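Local structure of galactose mutarotase related enzyme (Lactobacillus acidophilus, 3DCD) at residues A[12-15]-A[20-23]; A[42-47]-A[75-80]. The protein is probably a sugar-binding isomerase of the aldose 1-epimerase (galactose mutarotase) family, though its substrate and exact function are not established. One frame throughout, in Å; residues are numbered along the deposited sequence.

Contact 1: A[12-15]-A[20-23]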
# COMPACT_ATOMS: atom_id res chain seq x y z
N VAL A 12 -9.50 8.62 12.43
CA VAL A 12 -8.48 8.52 11.40
C VAL A 12 -8.06 9.93 11.02
O VAL A 12 -8.92 10.79 10.77
CB VAL A 12 -8.99 7.78 10.13
CG1 VAL A 12 -7.87 7.66 9.08
CG2 VAL A 12 -9.54 6.39 10.49
N VAL A 13 -6.75 10.16 10.98
CA VAL A 13 -6.21 11.44 10.55
C VAL A 13 -5.42 11.23 9.26
O VAL A 13 -4.59 10.33 9.19
CB VAL A 13 -5.27 12.05 11.61
CG1 VAL A 13 -4.69 13.38 11.09
CG2 VAL A 13 -6.00 12.27 12.93
N ILE A 14 -5.68 12.08 8.27
CA ILE A 14 -5.05 11.93 6.96
C ILE A 14 -4.54 13.29 6.44
O ILE A 14 -5.22 14.30 6.59
CB ILE A 14 -6.05 11.36 5.93
CG1 ILE A 14 -6.76 10.13 6.51
CG2 ILE A 14 -5.34 11.02 4.63
CD1 ILE A 14 -8.20 10.03 6.12
N SER A 15 -3.36 13.28 5.82
CA SER A 15 -2.74 14.51 5.30
C SER A 15 -3.04 14.69 3.83
O SER A 15 -3.07 13.71 3.07
CB SER A 15 -1.22 14.47 5.50
OG SER A 15 -0.59 15.61 4.92
N GLU A 20 -2.10 10.81 2.66
CA GLU A 20 -1.50 9.75 3.48
C GLU A 20 -2.10 9.70 4.87
O GLU A 20 -2.16 10.72 5.57
CB GLU A 20 0.02 9.97 3.61
CG GLU A 20 0.71 8.88 4.41
CD GLU A 20 2.15 9.23 4.81
OE1 GLU A 20 2.44 10.40 5.17
OE2 GLU A 20 2.98 8.30 4.81
N ILE A 21 -2.53 8.51 5.27
CA ILE A 21 -3.01 8.29 6.64
C ILE A 21 -1.86 8.60 7.60
O ILE A 21 -0.75 8.11 7.39
CB ILE A 21 -3.46 6.84 6.84
CG1 ILE A 21 -4.75 6.57 6.04
CG2 ILE A 21 -3.66 6.51 8.33
CD1 ILE A 21 -5.06 5.05 5.99
N GLN A 22 -2.12 9.44 8.60
CA GLN A 22 -1.14 9.78 9.64
C GLN A 22 -1.35 8.97 10.90
O GLN A 22 -0.39 8.69 11.63
CB GLN A 22 -1.24 11.27 10.02
CG GLN A 22 -1.10 12.24 8.87
CD GLN A 22 0.22 12.06 8.18
OE1 GLN A 22 1.25 12.45 8.71
NE2 GLN A 22 0.20 11.46 7.01
N SER A 23 -2.61 8.62 11.17
CA SER A 23 -2.99 8.04 12.45
C SER A 23 -4.31 7.30 12.35
O SER A 23 -5.23 7.79 11.70
CB SER A 23 -3.11 9.17 13.50
OG SER A 23 -3.67 8.71 14.72
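The carbonyl oxygen V13 O takes two backbone N-H groups of the partner strand at once: Q22 N donates at 2.7 Å and S23 N to the same V13 O at 3.3 Å. The pair is completed by V13 N, which donates to S23 O at 2.9 Å. A second doubly held acceptor is E20 O. S15 N reaches E20 O at 2.8 Å, nearly straight at 174°, while Q22 NE2 comes to E20 O from the opposite face of the carbonyl, 2.9 Å away and well above its plane. A bend at chi2 (-59°) brings the Q22 amide back toward E20, with CD and NE2 also against S15 CB. The same NE2 also donates to E20 OE1, meeting the carboxylate from above its plane, so two bonds fix the amide's rotation. E20 OE2 turns instead to the backbone N-H groups of H45 and A46. On the face that carries I14 and I21 the contact is apolar: I14 CG1 lies 4.1 Å from I21 CG1, both chains packing on Y115 of strand 109-118. S23 OG, on the other face, is hydrogen-bonded to E32 OE1. With Q22 and S23 both facing V13, this is a classic beta bulge in the antiparallel hairpin of strands 10-15 and 20-26, within the N-terminal three-stranded sheet of this mutarotase-like beta fold.

Contact 2: A[42-47]-A[75-80]; sequences WGRHAP and FARNAD
Two loops of the mutarotase-like beta fold meet here through a pair of arginines. Loop 42-47 leads into strand 48-49; in loop 75-80, residues 76-78 make a short 3-10 turn. R44 and R77 cross at about a right angle, their guanidinium planes 76° apart. R77 NE sits over one face of the R44 guanidinium, toward its rim, whereas R44 lies at the edge of the R77 group. The closest atoms of the two arginines, R44 NE and R77 NE, are 3.2 Å apart; both are donors, no hydrogen bond forms, and the like charges would be expected to disfavour the approach. R77 NH1 donates to Q72 O, which probably offsets part of that cost. P47 CB makes an apolar contact with R77 CD at 3.8 Å, while the R77 CG methylene lies against the flat R44 cation, 3.8 Å from R44 CZ. With CG wedged between its backbone N and carbonyl carbon (chi1 72°), R77 runs its extended chain past P47 CB and across the R44 guanidinium, touching both. N78 supplies the polar link across the loops: R44 NH2 donates to a lone pair of N78 OD1 at 3.0 Å, in the amide carbonyl plane but bent to 138° at the hydrogen.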
# COMPACT_ATOMS: atom_id res chain seq x y z
N TRP A 42 12.20 4.57 9.00
CA TRP A 42 11.43 4.73 7.77
C TRP A 42 10.48 5.90 7.97
O TRP A 42 9.53 5.82 8.75
CB TRP A 42 10.67 3.42 7.42
CG TRP A 42 9.79 3.58 6.18
CD1 TRP A 42 10.17 4.06 4.96
CD2 TRP A 42 8.39 3.27 6.07
NE1 TRP A 42 9.10 4.05 4.08
CE2 TRP A 42 8.00 3.58 4.74
CE3 TRP A 42 7.43 2.75 6.95
CZ2 TRP A 42 6.69 3.42 4.29
CZ3 TRP A 42 6.14 2.57 6.50
CH2 TRP A 42 5.78 2.90 5.16
N GLY A 43 10.77 7.02 7.30
CA GLY A 43 10.12 8.29 7.62
C GLY A 43 8.83 8.54 6.87
O GLY A 43 8.53 9.70 6.50
N ARG A 44 8.06 7.48 6.63
CA ARG A 44 6.71 7.61 6.07
C ARG A 44 5.74 6.81 6.93
O ARG A 44 6.19 5.96 7.70
CB ARG A 44 6.68 7.14 4.59
CG ARG A 44 7.54 8.03 3.69
CD ARG A 44 7.39 7.73 2.19
NE ARG A 44 8.26 8.61 1.39
CZ ARG A 44 7.99 9.87 1.06
NH1 ARG A 44 6.85 10.45 1.43
NH2 ARG A 44 8.87 10.57 0.33
N HIS A 45 4.44 7.09 6.83
CA HIS A 45 3.43 6.31 7.55
C HIS A 45 2.79 5.21 6.70
O HIS A 45 2.66 4.05 7.13
CB HIS A 45 2.26 7.19 7.99
CG HIS A 45 2.62 8.25 8.99
ND1 HIS A 45 3.03 9.51 8.62
CD2 HIS A 45 2.57 8.25 10.34
CE1 HIS A 45 3.24 10.24 9.70
NE2 HIS A 45 2.93 9.51 10.76
N ALA A 46 2.30 5.62 5.52
CA ALA A 46 1.38 4.80 4.74
C ALA A 46 1.24 5.41 3.32
O ALA A 46 0.14 5.86 2.94
CB ALA A 46 0.00 4.72 5.48
N PRO A 47 2.35 5.44 2.54
CA PRO A 47 2.31 6.16 1.28
C PRO A 47 1.35 5.56 0.27
O PRO A 47 0.99 4.37 0.35
CB PRO A 47 3.75 6.05 0.73
CG PRO A 47 4.34 4.87 1.40
CD PRO A 47 3.69 4.86 2.79
N PHE A 75 5.21 9.48 -7.94
CA PHE A 75 5.24 10.83 -7.35
C PHE A 75 4.10 11.14 -6.37
O PHE A 75 4.15 12.18 -5.70
CB PHE A 75 5.30 11.92 -8.44
CG PHE A 75 4.21 11.82 -9.49
CD1 PHE A 75 2.88 12.06 -9.16
CD2 PHE A 75 4.53 11.47 -10.81
CE1 PHE A 75 1.86 11.96 -10.12
CE2 PHE A 75 3.52 11.37 -11.78
CZ PHE A 75 2.19 11.61 -11.43
N ALA A 76 3.08 10.28 -6.28
CA ALA A 76 1.89 10.61 -5.45
C ALA A 76 2.25 11.00 -4.01
O ALA A 76 1.68 11.94 -3.45
CB ALA A 76 0.87 9.46 -5.45
N ARG A 77 3.20 10.29 -3.42
CA ARG A 77 3.48 10.46 -2.00
C ARG A 77 4.17 11.79 -1.66
O ARG A 77 4.20 12.18 -0.49
CB ARG A 77 4.29 9.27 -1.46
CG ARG A 77 5.72 9.20 -1.91
CD ARG A 77 6.27 7.87 -1.41
NE ARG A 77 7.70 7.75 -1.60
CZ ARG A 77 8.28 7.55 -2.77
NH1 ARG A 77 7.53 7.46 -3.87
NH2 ARG A 77 9.59 7.45 -2.84
N ASN A 78 4.68 12.46 -2.68
CA ASN A 78 5.33 13.77 -2.55
C ASN A 78 4.47 14.90 -3.07
O ASN A 78 4.89 16.05 -3.08
CB ASN A 78 6.67 13.75 -3.30
CG ASN A 78 7.65 12.78 -2.70
OD1 ASN A 78 7.66 12.58 -1.50
ND2 ASN A 78 8.50 12.17 -3.54
N ALA A 79 3.24 14.58 -3.48
CA ALA A 79 2.34 15.56 -4.09
C ALA A 79 1.31 16.04 -3.10
O ALA A 79 0.91 15.29 -2.22
CB ALA A 79 1.64 14.96 -5.33
N ASP A 80 0.87 17.28 -3.26
CA ASP A 80 -0.19 17.79 -2.41
C ASP A 80 -1.49 17.67 -3.19
O ASP A 80 -1.59 18.16 -4.32
CB ASP A 80 0.09 19.25 -2.03
CG ASP A 80 1.33 19.38 -1.20
OD1 ASP A 80 1.46 18.63 -0.20
OD2 ASP A 80 2.20 20.20 -1.55

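How the contacts relate
From the N terminus, strand 10-15 turns back through four residues into strand 20-26, and contact 1 closes that hairpin. The chain then runs on to 42-47, and contact 2 closes a longer loop of 27 intervening residues, including strands 48-49, 60-63 and 66-69, when 75-80 returns. The two closures follow in series, neither nesting nor crossing, with centres about 11 Å apart. They are nevertheless joined in space by E20, through the bonds of its carboxylate to the 42-47 backbone. The N-terminal three-stranded sheet is thus tied to the 42-47 loop, which in turn meets 75-80 ahead of strand 82-87, an outermost strand of the nine-stranded sheet.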